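Local coordinates for protein AlkZ (Streptomyces sahachiroi, PDB 5UUJ) that is a member of the AlkZ-like family of DNA glycosylases, grouped with helix-turn-helix proteins, at residues S96-T101 with R229-N234. Residues are numbered along the deposited sequence; the frame is centred on the assembly and turned at random.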
ATOM      1  N   SER A  96     -13.161  -5.409   2.939  1.00 18.12           N
ATOM      2  CA  SER A  96     -14.244  -5.451   3.916  1.00 18.04           C
ATOM      3  C   SER A  96     -14.046  -4.404   5.011  1.00 20.59           C
ATOM      4  O   SER A  96     -14.997  -3.751   5.439  1.00 18.07           O
ATOM      5  CB  SER A  96     -14.345  -6.843   4.542  1.00 19.55           C
ATOM      6  OG  SER A  96     -15.331  -6.876   5.561  1.00 23.78           O
ATOM      7  N   LEU A  97     -12.805  -4.242   5.453  1.00 23.19           N
ATOM      8  CA  LEU A  97     -12.496  -3.287   6.507  1.00 20.14           C
ATOM      9  C   LEU A  97     -12.624  -1.849   6.011  1.00 19.19           C
ATOM     10  O   LEU A  97     -12.971  -0.954   6.782  1.00 17.89           O
ATOM     11  CB  LEU A  97     -11.089  -3.537   7.056  1.00 19.29           C
ATOM     12  CG  LEU A  97     -11.028  -4.139   8.461  1.00 23.54           C
ATOM     13  CD1 LEU A  97     -11.791  -5.450   8.534  1.00 21.82           C
ATOM     14  CD2 LEU A  97      -9.583  -4.334   8.896  1.00 21.78           C
HETATM   15  N   MSE A  98     -12.351  -1.624   4.729  1.00 17.12           N
HETATM   16  CA  MSE A  98     -12.506  -0.293   4.150  1.00 16.75           C
HETATM   17  C   MSE A  98     -13.987   0.064   4.025  1.00 16.73           C
HETATM   18  O   MSE A  98     -14.386   1.188   4.314  1.00 16.76           O
HETATM   19  CB  MSE A  98     -11.829  -0.202   2.777  1.00 16.30           C
HETATM   20  CG  MSE A  98     -10.320  -0.421   2.787  1.00 16.27           C
HETATM   21 SE   MSE A  98      -9.376   0.642   4.128  1.00 19.97          SE
HETATM   22  CE  MSE A  98     -10.065   2.410   3.663  1.00 16.50           C
ATOM     23  N   ALA A  99     -14.797  -0.896   3.591  1.00 16.77           N
ATOM     24  CA  ALA A  99     -16.237  -0.687   3.494  1.00 16.99           C
ATOM     25  C   ALA A  99     -16.825  -0.388   4.870  1.00 17.23           C
ATOM     26  O   ALA A  99     -17.777   0.381   4.997  1.00 21.41           O
ATOM     27  CB  ALA A  99     -16.914  -1.904   2.880  1.00 16.95           C
ATOM     28  N   ASN A 100     -16.239  -0.986   5.900  1.00 17.67           N
ATOM     29  CA  ASN A 100     -16.711  -0.808   7.268  1.00 19.44           C
ATOM     30  C   ASN A 100     -16.577   0.638   7.757  1.00 18.56           C
ATOM     31  O   ASN A 100     -17.294   1.053   8.664  1.00 18.71           O
ATOM     32  CB  ASN A 100     -15.953  -1.752   8.207  1.00 18.87           C
ATOM     33  CG  ASN A 100     -16.383  -1.606   9.659  1.00 19.66           C
ATOM     34  OD1 ASN A 100     -17.494  -1.980  10.028  1.00 20.02           O
ATOM     35  ND2 ASN A 100     -15.494  -1.070  10.490  1.00 21.74           N
ATOM     36  N   THR A 101     -15.672   1.408   7.156  1.00 18.53           N
ATOM     37  CA  THR A 101     -15.478   2.799   7.569  1.00 18.06           C
ATOM     38  C   THR A 101     -16.687   3.655   7.206  1.00 19.17           C
ATOM     39  O   THR A 101     -16.929   4.684   7.834  1.00 24.61           O
ATOM     40  CB  THR A 101     -14.221   3.428   6.931  1.00 18.68           C
ATOM     41  OG1 THR A 101     -14.409   3.574   5.516  1.00 18.89           O
ATOM     42  CG2 THR A 101     -12.992   2.578   7.206  1.00 18.70           C
ATOM     43  N   ARG A 229      -4.262   4.329  11.165  1.00 13.75           N
ATOM     44  CA  ARG A 229      -3.737   5.418  10.347  1.00 21.69           C
ATOM     45  C   ARG A 229      -3.353   4.890   8.967  1.00 22.22           C
ATOM     46  O   ARG A 229      -3.685   5.489   7.943  1.00 17.54           O
ATOM     47  CB  ARG A 229      -2.526   6.082  11.004  1.00 16.62           C
ATOM     48  CG  ARG A 229      -1.949   7.216  10.158  1.00 23.91           C
ATOM     49  CD  ARG A 229      -0.979   8.081  10.927  1.00 26.96           C
ATOM     50  NE  ARG A 229       0.283   7.387  11.180  1.00 28.77           N
ATOM     51  CZ  ARG A 229       0.890   7.312  12.363  1.00 33.72           C
ATOM     52  NH1 ARG A 229       0.364   7.887  13.440  1.00 36.79           N
ATOM     53  NH2 ARG A 229       2.037   6.653  12.471  1.00 30.04           N
ATOM     54  N   TRP A 230      -2.644   3.766   8.952  1.00 16.32           N
ATOM     55  CA  TRP A 230      -2.304   3.086   7.708  1.00 18.56           C
ATOM     56  C   TRP A 230      -3.564   2.639   6.968  1.00 17.77           C
ATOM     57  O   TRP A 230      -3.685   2.835   5.760  1.00 14.67           O
ATOM     58  CB  TRP A 230      -1.406   1.880   7.992  1.00 12.01           C
ATOM     59  CG  TRP A 230      -1.331   0.907   6.863  1.00 15.11           C
ATOM     60  CD1 TRP A 230      -0.548   1.001   5.748  1.00 15.18           C
ATOM     61  CD2 TRP A 230      -2.063  -0.320   6.737  1.00 11.48           C
ATOM     62  NE1 TRP A 230      -0.752  -0.087   4.934  1.00 16.08           N
ATOM     63  CE2 TRP A 230      -1.674  -0.913   5.519  1.00 16.61           C
ATOM     64  CE3 TRP A 230      -3.008  -0.972   7.535  1.00 11.54           C
ATOM     65  CZ2 TRP A 230      -2.199  -2.125   5.078  1.00 13.57           C
ATOM     66  CZ3 TRP A 230      -3.526  -2.178   7.097  1.00 14.93           C
ATOM     67  CH2 TRP A 230      -3.121  -2.742   5.879  1.00 16.11           C
ATOM     68  N   LEU A 231      -4.504   2.059   7.705  1.00 14.42           N
ATOM     69  CA  LEU A 231      -5.712   1.504   7.109  1.00 14.23           C
ATOM     70  C   LEU A 231      -6.608   2.570   6.489  1.00 14.51           C
ATOM     71  O   LEU A 231      -7.020   2.443   5.337  1.00 14.36           O
ATOM     72  CB  LEU A 231      -6.511   0.722   8.157  1.00 16.16           C
ATOM     73  CG  LEU A 231      -7.774   0.015   7.651  1.00 12.99           C
ATOM     74  CD1 LEU A 231      -7.420  -1.167   6.754  1.00 12.17           C
ATOM     75  CD2 LEU A 231      -8.639  -0.436   8.817  1.00 15.00           C
ATOM     76  N   SER A 232      -6.911   3.618   7.252  1.00 12.98           N
ATOM     77  CA  SER A 232      -7.985   4.534   6.875  1.00 13.61           C
ATOM     78  C   SER A 232      -7.807   5.963   7.379  1.00 14.30           C
ATOM     79  O   SER A 232      -8.779   6.709   7.459  1.00 17.91           O
ATOM     80  CB  SER A 232      -9.310   3.991   7.401  1.00 13.97           C
ATOM     81  OG  SER A 232      -9.346   4.061   8.814  1.00 14.31           O
ATOM     82  N   LEU A 233      -6.577   6.346   7.706  1.00 18.50           N
ATOM     83  CA  LEU A 233      -6.315   7.643   8.325  1.00 21.64           C
ATOM     84  C   LEU A 233      -7.192   7.819   9.563  1.00 18.89           C
ATOM     85  O   LEU A 233      -7.824   8.860   9.757  1.00 16.47           O
ATOM     86  CB  LEU A 233      -6.553   8.786   7.328  1.00 16.01           C
ATOM     87  CG  LEU A 233      -5.690   8.777   6.062  1.00 25.08           C
ATOM     88  CD1 LEU A 233      -6.057   9.945   5.154  1.00 25.96           C
ATOM     89  CD2 LEU A 233      -4.209   8.823   6.407  1.00 26.79           C
ATOM     90  N   ASN A 234      -7.237   6.772  10.383  1.00 17.54           N
ATOM     91  CA  ASN A 234      -7.957   6.784  11.655  1.00 19.63           C
ATOM     92  C   ASN A 234      -9.456   7.060  11.515  1.00 19.43           C
ATOM     93  O   ASN A 234     -10.009   7.897  12.227  1.00 19.25           O
ATOM     94  CB  ASN A 234      -7.326   7.806  12.604  1.00 16.36           C
ATOM     95  CG  ASN A 234      -5.913   7.422  13.006  1.00 20.77           C
ATOM     96  OD1 ASN A 234      -5.713   6.538  13.839  1.00 19.48           O
ATOM     97  ND2 ASN A 234      -4.927   8.081  12.412  1.00 15.78           N
TER
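Leu231 and Met98 carry this buried helix-to-helix contact, in which the C-terminal parts of helices 91-100 and 224-232 of this AlkZ-like DNA glycosylase meet with no hydrogen bond between them. Met98, modelled as selenomethionine, slides past Leu231 in the opposite direction, its selenium SE lying 3.7 Å from Leu231 CD1. The chain of Met98 is bent at chi2 (-49°), which sets SE, and at chi3 (-53°), which sets CE; SE is 3.2 Å and CE 3.5 Å from the backbone oxygen Leu231 O. Backbone hydrogen bonding ties Leu231 to Arg80.

With CG anti to the backbone N (chi1 -177°), the side chain of Leu231 forks between its two neighbours: CD1 lies by the selenium and CD2 is 4.0 Å from Leu97 CD2, the two leucine side chains crossing at about a right angle. Leu97 also packs on Ala207 and Val211 of helix 204-219 and on Trp244, while Met98 has Trp171 of helix 162-172 beside it.

Ser232 adds its CB, which meets Met98 CE and Thr101 CG2; its OG is hydrogen-bonded to Asp228 OD1, one turn earlier in the chain. Thr101 splits its branches: CG2 lies 3.9 Å from Ser232 CB, whereas OG1 turns back to donate a 2.7 Å hydrogen bond to Met98 O, an oxygen that accepts from Thr101 N as well.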